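Local coordinates for protein glycosyl transferase family 8 (Streptococcus pneumoniae, PDB 5GVW) that transfers galactose from UDP-galactose to the terminal glucose of the already glycosylated serine-rich repeat protein PsrP, and probably uses manganese as its cofactor, at residues V102-S107 against G144-N149; L278-L283 against L345-N350. All blocks are in the same frame, centred on the assembly; numbering follows the deposited sequence.

Contact 1: V102-S107 against G144-N149; sequences VLYLDS and GVLLIN. With MN (manganese (II) ion), chain E.
Val102 and Ile148 lie side by side and point the same way, Val102 CG1 resting 3.9 Å from Ile148 CB, at the tightly packed end of an antiparallel strand pair. Their backbones trade two hydrogen bonds, and Tyr104 N to Leu146 O, at 2.6 Å, carries the pairing onward. Branched Val102 and Ile148 suit this closed face, which helix 93-96 covers through Ile93. On the other face Leu103 CD1 reaches Val145 CG1 at 3.9 Å, an apolar layer continued by Leu118 and Phe119.

At the other end regular pairing gives out, and Asp106 and Ser107 are partly exposed. Here the chain turns at Gly144, whose carbonyl still accepts Asp106 N in a nearly straight bond (175°), while Gly144 CA, bearing no side chain, sits 3.6 Å from Asp106 CG. The Tyr104 ring swings along the strand with CG anti to its own N (chi1 169°), bringing OH to Asp106 OD1 at 2.6 Å, on that oxygen's anti lone pair. Arg90 forms a salt bridge to the same oxygen, so OD1 is held by Tyr104 and Arg90 while OD2 binds manganese at 2.5 Å, beside a water ligand. Asp106, probably with Asp108 and His227, makes up the DxD metal site of a GT-A glycosyltransferase.

Contact 2: L278-L283 against L345-N350; sequences LQCVNL and LYLDLN
Tyr346 lies slantwise across Val281 where two neighbouring parallel strands meet, within the six-stranded parallel sheet of a Rossmann-like alpha/beta domain. The ring runs forward along strand 278-283, toward Leu283, and Val281 O stands 3.3 Å above one ring face, offset toward its rim. Val281 CG1 meets the same ring at CD2, 3.8 Å away. A tyrosine suits the place because its flat ring can cover the neighbouring backbone while its hydroxyl goes further: OH accepts Leu283 N at 3.0 Å in a nearly straight bond, two residues beyond Val281, the last bridged residue of its strand.

The backbone of Val281 is used in both directions: N donates to Leu345 O, and O, besides facing the ring, accepts Leu347 N. On the opposite face Cys280, Leu345 and Leu347 make an apolar patch. Cys280 SG lies between Leu345 CB and Leu347 CD1, and Cys280 CB meets Leu347 CD1 at 3.6 Å; these small and branched groups fit beneath helix 395-403, whose Ile401 touches both leucines.

Toward the C-terminal ends the strands part, and Asn282 spans the gap. A chi1 of 177° extends its side chain away from its own N and sends the amide across to Leu347 O, which lies 31° out of the amide plane and accepts ND2 at 2.9 Å. An asparagine suits this place because one NH2 can serve two acceptors: the second bond, to Asn350 OD1, is weak. The two amides cross with their planes 51° apart, and Asn282 OD1 is buried with no partner in the model. A water ties the strand ends together, donating to Leu283 O at 3.1 Å and accepting a weak bond from Asn350 ND2 at 3.2 Å.

Overall arrangement
Contact 1 and contact 2 belong to different sheets, lie on opposite sides of the chain's centre and come in series along the sequence. Their centres are 41 Å apart and their nearest atoms about 32 Å, so they do not touch. Contact 1 joins neighbouring strands 101-105 and 146-149 within the seven-stranded mixed sheet of the GT-A part, at its metal and UDP site. Contact 2 pairs strands 278-283 and 345-348, the two middle strands of the parallel sheet that follows helices 244-251 and 255-264. The chain therefore carries a nucleotide-sugar catalytic unit followed by a second alpha/beta unit, whose pairing here lies far from the annotated binding residues.

Contact 1: V102-S107 against G144-N149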
ATOM      1  N   VAL A 102     -19.243   4.932 -20.093  1.00 45.55           N
ATOM      2  CA  VAL A 102     -18.164   4.839 -19.094  1.00 45.55           C
ATOM      3  C   VAL A 102     -16.958   3.989 -19.557  1.00 45.25           C
ATOM      4  O   VAL A 102     -17.136   2.947 -20.199  1.00 43.09           O
ATOM      5  CB  VAL A 102     -18.681   4.309 -17.746  1.00 44.02           C
ATOM      6  CG1 VAL A 102     -19.107   2.845 -17.829  1.00 44.27           C
ATOM      7  CG2 VAL A 102     -17.631   4.486 -16.659  1.00 47.38           C
ATOM      8  N   LEU A 103     -15.750   4.429 -19.176  1.00 43.18           N
ATOM      9  CA  LEU A 103     -14.493   3.691 -19.421  1.00 40.99           C
ATOM     10  C   LEU A 103     -14.148   2.782 -18.228  1.00 40.72           C
ATOM     11  O   LEU A 103     -13.829   3.284 -17.157  1.00 46.45           O
ATOM     12  CB  LEU A 103     -13.336   4.692 -19.673  1.00 39.61           C
ATOM     13  CG  LEU A 103     -11.953   4.107 -20.033  1.00 40.12           C
ATOM     14  CD1 LEU A 103     -12.017   3.188 -21.242  1.00 39.68           C
ATOM     15  CD2 LEU A 103     -10.916   5.193 -20.293  1.00 39.72           C
ATOM     16  N   TYR A 104     -14.232   1.463 -18.379  1.00 37.59           N
ATOM     17  CA  TYR A 104     -13.734   0.569 -17.323  1.00 36.12           C
ATOM     18  C   TYR A 104     -12.213   0.415 -17.429  1.00 39.29           C
ATOM     19  O   TYR A 104     -11.665   0.331 -18.543  1.00 40.06           O
ATOM     20  CB  TYR A 104     -14.352  -0.827 -17.379  1.00 34.24           C
ATOM     21  CG  TYR A 104     -13.606  -1.756 -16.459  1.00 32.94           C
ATOM     22  CD1 TYR A 104     -13.852  -1.762 -15.078  1.00 32.17           C
ATOM     23  CD2 TYR A 104     -12.569  -2.535 -16.945  1.00 32.72           C
ATOM     24  CE1 TYR A 104     -13.135  -2.589 -14.224  1.00 30.32           C
ATOM     25  CE2 TYR A 104     -11.836  -3.348 -16.106  1.00 33.29           C
ATOM     26  CZ  TYR A 104     -12.119  -3.394 -14.747  1.00 31.66           C
ATOM     27  OH  TYR A 104     -11.350  -4.233 -13.952  1.00 28.26           O
ATOM     28  N   LEU A 105     -11.555   0.323 -16.269  1.00 38.12           N
ATOM     29  CA  LEU A 105     -10.103   0.112 -16.197  1.00 36.47           C
ATOM     30  C   LEU A 105      -9.714  -0.877 -15.084  1.00 36.30           C
ATOM     31  O   LEU A 105     -10.081  -0.723 -13.909  1.00 38.58           O
ATOM     32  CB  LEU A 105      -9.334   1.436 -15.984  1.00 34.37           C
ATOM     33  CG  LEU A 105      -9.389   2.601 -16.976  1.00 34.44           C
ATOM     34  CD1 LEU A 105      -8.582   3.790 -16.465  1.00 35.32           C
ATOM     35  CD2 LEU A 105      -8.872   2.237 -18.346  1.00 35.32           C
ATOM     36  N   ASP A 106      -8.953  -1.891 -15.478  1.00 37.16           N
ATOM     37  CA  ASP A 106      -8.159  -2.708 -14.558  1.00 35.51           C
ATOM     38  C   ASP A 106      -7.218  -1.821 -13.765  1.00 35.07           C
ATOM     39  O   ASP A 106      -6.862  -0.716 -14.226  1.00 33.00           O
ATOM     40  CB  ASP A 106      -7.350  -3.744 -15.338  1.00 37.46           C
ATOM     41  CG  ASP A 106      -8.017  -5.115 -15.387  1.00 37.64           C
ATOM     42  OD1 ASP A 106      -9.211  -5.240 -15.061  1.00 33.94           O
ATOM     43  OD2 ASP A 106      -7.312  -6.075 -15.768  1.00 42.92           O
ATOM     44  N   SER A 107      -6.850  -2.292 -12.570  1.00 34.20           N
ATOM     45  CA  SER A 107      -5.969  -1.536 -11.647  1.00 35.63           C
ATOM     46  C   SER A 107      -4.466  -1.906 -11.766  1.00 36.80           C
ATOM     47  O   SER A 107      -3.602  -1.249 -11.170  1.00 34.10           O
ATOM     48  CB  SER A 107      -6.467  -1.666 -10.205  1.00 35.61           C
ATOM     49  OG  SER A 107      -6.784  -3.005  -9.888  1.00 39.84           O
ATOM     50  N   GLY A 144      -9.596  -5.677 -19.695  1.00 36.76           N
ATOM     51  CA  GLY A 144      -9.004  -4.724 -18.777  1.00 35.53           C
ATOM     52  C   GLY A 144      -9.187  -3.276 -19.170  1.00 35.98           C
ATOM     53  O   GLY A 144      -8.925  -2.393 -18.358  1.00 35.95           O
ATOM     54  N   VAL A 145      -9.580  -3.016 -20.414  1.00 36.65           N
ATOM     55  CA  VAL A 145      -9.956  -1.660 -20.834  1.00 37.52           C
ATOM     56  C   VAL A 145     -11.207  -1.823 -21.663  1.00 40.44           C
ATOM     57  O   VAL A 145     -11.169  -2.534 -22.649  1.00 42.58           O
ATOM     58  CB  VAL A 145      -8.893  -0.963 -21.684  1.00 34.53           C
ATOM     59  CG1 VAL A 145      -9.336   0.461 -22.019  1.00 33.35           C
ATOM     60  CG2 VAL A 145      -7.556  -0.949 -20.961  1.00 34.72           C
ATOM     61  N   LEU A 146     -12.301  -1.187 -21.243  1.00 40.94           N
ATOM     62  CA  LEU A 146     -13.615  -1.295 -21.908  1.00 38.40           C
ATOM     63  C   LEU A 146     -14.230   0.085 -21.943  1.00 40.35           C
ATOM     64  O   LEU A 146     -14.408   0.703 -20.878  1.00 39.45           O
ATOM     65  CB  LEU A 146     -14.567  -2.222 -21.159  1.00 34.20           C
ATOM     66  CG  LEU A 146     -14.010  -3.578 -20.761  1.00 33.39           C
ATOM     67  CD1 LEU A 146     -15.061  -4.349 -20.005  1.00 32.85           C
ATOM     68  CD2 LEU A 146     -13.620  -4.390 -21.972  1.00 35.49           C
ATOM     69  N   LEU A 147     -14.501   0.578 -23.155  1.00 38.68           N
ATOM     70  CA  LEU A 147     -15.353   1.738 -23.340  1.00 39.65           C
ATOM     71  C   LEU A 147     -16.792   1.189 -23.432  1.00 39.46           C
ATOM     72  O   LEU A 147     -17.165   0.608 -24.431  1.00 37.99           O
ATOM     73  CB  LEU A 147     -14.938   2.534 -24.572  1.00 38.54           C
ATOM     74  CG  LEU A 147     -15.514   3.940 -24.664  1.00 39.22           C
ATOM     75  CD1 LEU A 147     -14.998   4.826 -23.532  1.00 38.77           C
ATOM     76  CD2 LEU A 147     -15.211   4.539 -26.040  1.00 38.42           C
ATOM     77  N   ILE A 148     -17.542   1.338 -22.342  1.00 39.09           N
ATOM     78  CA  ILE A 148     -18.842   0.713 -22.149  1.00 41.38           C
ATOM     79  C   ILE A 148     -19.986   1.683 -22.487  1.00 44.20           C
ATOM     80  O   ILE A 148     -20.031   2.819 -21.986  1.00 46.03           O
ATOM     81  CB  ILE A 148     -18.997   0.212 -20.693  1.00 39.72           C
ATOM     82  CG1 ILE A 148     -17.946  -0.859 -20.421  1.00 39.74           C
ATOM     83  CG2 ILE A 148     -20.391  -0.369 -20.470  1.00 39.89           C
ATOM     84  CD1 ILE A 148     -17.958  -1.485 -19.034  1.00 40.03           C
ATOM     85  N   ASN A 149     -20.906   1.220 -23.331  1.00 44.17           N
ATOM     86  CA  ASN A 149     -22.206   1.883 -23.516  1.00 47.18           C
ATOM     87  C   ASN A 149     -23.104   1.520 -22.333  1.00 44.38           C
ATOM     88  O   ASN A 149     -23.832   0.519 -22.352  1.00 39.01           O
ATOM     89  CB  ASN A 149     -22.859   1.459 -24.840  1.00 49.70           C
ATOM     90  CG  ASN A 149     -24.015   2.354 -25.249  1.00 49.63           C
ATOM     91  OD1 ASN A 149     -24.501   3.180 -24.475  1.00 52.66           O
ATOM     92  ND2 ASN A 149     -24.456   2.195 -26.488  1.00 50.57           N
TER
HETATM   93 MN    MN E 501      -5.368  -7.542 -15.364  1.00 79.19          MN
HETATM   94  O   HOH W   1      -5.991  -9.958 -15.524  1.00 33.50           O

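Contact 2: L278-L283 against L345-N350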
ATOM      1  N   LEU A 278     -22.310  18.476  13.998  1.00 46.96           N
ATOM      2  CA  LEU A 278     -22.926  17.688  15.051  1.00 42.72           C
ATOM      3  C   LEU A 278     -22.475  16.237  15.038  1.00 40.81           C
ATOM      4  O   LEU A 278     -22.106  15.724  14.033  1.00 38.68           O
ATOM      5  CB  LEU A 278     -24.432  17.725  14.845  1.00 41.27           C
ATOM      6  CG  LEU A 278     -25.474  17.957  15.918  1.00 42.01           C
ATOM      7  CD1 LEU A 278     -26.119  16.675  16.365  1.00 41.39           C
ATOM      8  CD2 LEU A 278     -25.000  18.736  17.104  1.00 41.91           C
ATOM      9  N   GLN A 279     -22.535  15.578  16.175  1.00 40.63           N
ATOM     10  CA  GLN A 279     -22.125  14.181  16.286  1.00 40.85           C
ATOM     11  C   GLN A 279     -23.238  13.335  16.868  1.00 37.64           C
ATOM     12  O   GLN A 279     -23.642  13.579  17.983  1.00 38.27           O
ATOM     13  CB  GLN A 279     -20.901  14.079  17.195  1.00 42.28           C
ATOM     14  CG  GLN A 279     -19.683  14.869  16.702  1.00 44.31           C
ATOM     15  CD  GLN A 279     -18.904  14.191  15.595  1.00 42.42           C
ATOM     16  OE1 GLN A 279     -18.891  12.959  15.482  1.00 41.61           O
ATOM     17  NE2 GLN A 279     -18.229  14.992  14.781  1.00 44.05           N
ATOM     18  N   CYS A 280     -23.728  12.337  16.135  1.00 35.89           N
ATOM     19  CA  CYS A 280     -24.836  11.505  16.644  1.00 36.66           C
ATOM     20  C   CYS A 280     -24.420  10.080  16.820  1.00 35.26           C
ATOM     21  O   CYS A 280     -23.564   9.605  16.092  1.00 37.80           O
ATOM     22  CB  CYS A 280     -26.054  11.561  15.726  1.00 37.31           C
ATOM     23  SG  CYS A 280     -26.749  13.212  15.471  1.00 36.27           S
ATOM     24  N   VAL A 281     -25.045   9.397  17.769  1.00 35.45           N
ATOM     25  CA  VAL A 281     -24.688   8.007  18.116  1.00 38.23           C
ATOM     26  C   VAL A 281     -25.882   7.086  18.398  1.00 37.21           C
ATOM     27  O   VAL A 281     -26.902   7.506  18.948  1.00 39.25           O
ATOM     28  CB  VAL A 281     -23.747   7.966  19.349  1.00 39.26           C
ATOM     29  CG1 VAL A 281     -24.249   8.879  20.453  1.00 41.00           C
ATOM     30  CG2 VAL A 281     -23.567   6.545  19.878  1.00 39.56           C
ATOM     31  N   ASN A 282     -25.726   5.824  18.027  1.00 35.87           N
ATOM     32  CA  ASN A 282     -26.700   4.794  18.352  1.00 37.66           C
ATOM     33  C   ASN A 282     -25.967   3.503  18.666  1.00 37.57           C
ATOM     34  O   ASN A 282     -24.964   3.194  18.037  1.00 38.58           O
ATOM     35  CB  ASN A 282     -27.668   4.554  17.178  1.00 37.01           C
ATOM     36  CG  ASN A 282     -28.661   3.428  17.458  1.00 37.17           C
ATOM     37  OD1 ASN A 282     -28.567   2.337  16.887  1.00 35.55           O
ATOM     38  ND2 ASN A 282     -29.590   3.675  18.389  1.00 36.79           N
ATOM     39  N   LEU A 283     -26.461   2.768  19.652  1.00 36.86           N
ATOM     40  CA  LEU A 283     -26.049   1.399  19.856  1.00 39.99           C
ATOM     41  C   LEU A 283     -27.229   0.517  19.453  1.00 41.47           C
ATOM     42  O   LEU A 283     -28.354   0.739  19.888  1.00 43.79           O
ATOM     43  CB  LEU A 283     -25.654   1.173  21.323  1.00 43.13           C
ATOM     44  CG  LEU A 283     -25.549  -0.289  21.796  1.00 44.31           C
ATOM     45  CD1 LEU A 283     -24.256  -0.914  21.300  1.00 47.04           C
ATOM     46  CD2 LEU A 283     -25.638  -0.396  23.307  1.00 44.97           C
ATOM     47  N   LEU A 345     -25.781  14.208  20.424  1.00 43.10           N
ATOM     48  CA  LEU A 345     -27.177  13.688  20.432  1.00 42.05           C
ATOM     49  C   LEU A 345     -27.215  12.165  20.344  1.00 40.06           C
ATOM     50  O   LEU A 345     -26.480  11.592  19.559  1.00 43.15           O
ATOM     51  CB  LEU A 345     -27.925  14.229  19.214  1.00 42.06           C
ATOM     52  CG  LEU A 345     -29.402  14.640  19.228  1.00 42.59           C
ATOM     53  CD1 LEU A 345     -29.858  14.891  17.791  1.00 39.63           C
ATOM     54  CD2 LEU A 345     -30.308  13.650  19.939  1.00 42.82           C
ATOM     55  N   TYR A 346     -28.043  11.503  21.141  1.00 37.92           N
ATOM     56  CA  TYR A 346     -28.245  10.064  20.978  1.00 37.36           C
ATOM     57  C   TYR A 346     -29.513   9.849  20.146  1.00 40.78           C
ATOM     58  O   TYR A 346     -30.561  10.393  20.482  1.00 41.91           O
ATOM     59  CB  TYR A 346     -28.358   9.365  22.320  1.00 36.56           C
ATOM     60  CG  TYR A 346     -28.353   7.860  22.195  1.00 37.34           C
ATOM     61  CD1 TYR A 346     -29.536   7.158  22.055  1.00 36.09           C
ATOM     62  CD2 TYR A 346     -27.160   7.143  22.172  1.00 34.91           C
ATOM     63  CE1 TYR A 346     -29.529   5.788  21.918  1.00 38.44           C
ATOM     64  CE2 TYR A 346     -27.155   5.769  22.022  1.00 33.23           C
ATOM     65  CZ  TYR A 346     -28.331   5.093  21.894  1.00 36.01           C
ATOM     66  OH  TYR A 346     -28.362   3.707  21.741  1.00 38.66           O
ATOM     67  N   LEU A 347     -29.413   9.091  19.046  1.00 38.24           N
ATOM     68  CA  LEU A 347     -30.568   8.787  18.213  1.00 34.39           C
ATOM     69  C   LEU A 347     -30.987   7.382  18.562  1.00 33.57           C
ATOM     70  O   LEU A 347     -30.298   6.442  18.256  1.00 32.51           O
ATOM     71  CB  LEU A 347     -30.196   8.899  16.741  1.00 35.38           C
ATOM     72  CG  LEU A 347     -29.604  10.247  16.316  1.00 36.28           C
ATOM     73  CD1 LEU A 347     -29.239  10.194  14.843  1.00 36.77           C
ATOM     74  CD2 LEU A 347     -30.544  11.418  16.545  1.00 36.28           C
ATOM     75  N   ASP A 348     -32.104   7.231  19.248  1.00 38.56           N
ATOM     76  CA  ASP A 348     -32.533   5.904  19.716  1.00 40.67           C
ATOM     77  C   ASP A 348     -33.391   5.316  18.594  1.00 43.60           C
ATOM     78  O   ASP A 348     -34.615   5.361  18.651  1.00 47.18           O
ATOM     79  CB  ASP A 348     -33.286   5.996  21.056  1.00 39.62           C
ATOM     80  CG  ASP A 348     -33.685   4.628  21.608  1.00 40.57           C
ATOM     81  OD1 ASP A 348     -33.262   3.607  21.059  1.00 39.74           O
ATOM     82  OD2 ASP A 348     -34.454   4.565  22.584  1.00 43.03           O
ATOM     83  N   LEU A 349     -32.711   4.813  17.567  1.00 41.87           N
ATOM     84  CA  LEU A 349     -33.323   4.317  16.335  1.00 39.64           C
ATOM     85  C   LEU A 349     -33.346   2.789  16.205  1.00 40.12           C
ATOM     86  O   LEU A 349     -33.979   2.275  15.293  1.00 41.26           O
ATOM     87  CB  LEU A 349     -32.596   4.900  15.113  1.00 38.19           C
ATOM     88  CG  LEU A 349     -32.258   6.385  15.134  1.00 37.96           C
ATOM     89  CD1 LEU A 349     -31.460   6.845  13.930  1.00 35.45           C
ATOM     90  CD2 LEU A 349     -33.538   7.160  15.218  1.00 41.22           C
ATOM     91  N   ASN A 350     -32.664   2.053  17.074  1.00 42.44           N
ATOM     92  CA  ASN A 350     -32.580   0.586  16.878  1.00 44.74           C
ATOM     93  C   ASN A 350     -33.925  -0.073  17.157  1.00 43.04           C
ATOM     94  O   ASN A 350     -34.729   0.472  17.883  1.00 38.35           O
ATOM     95  CB  ASN A 350     -31.430  -0.086  17.657  1.00 44.11           C
ATOM     96  CG  ASN A 350     -31.502   0.130  19.160  1.00 44.85           C
ATOM     97  OD1 ASN A 350     -31.531   1.262  19.635  1.00 41.06           O
ATOM     98  ND2 ASN A 350     -31.484  -0.971  19.923  1.00 49.65           N
TER
HETATM   99  O   HOH W   2     -30.158   0.634  22.384  1.00 33.63           O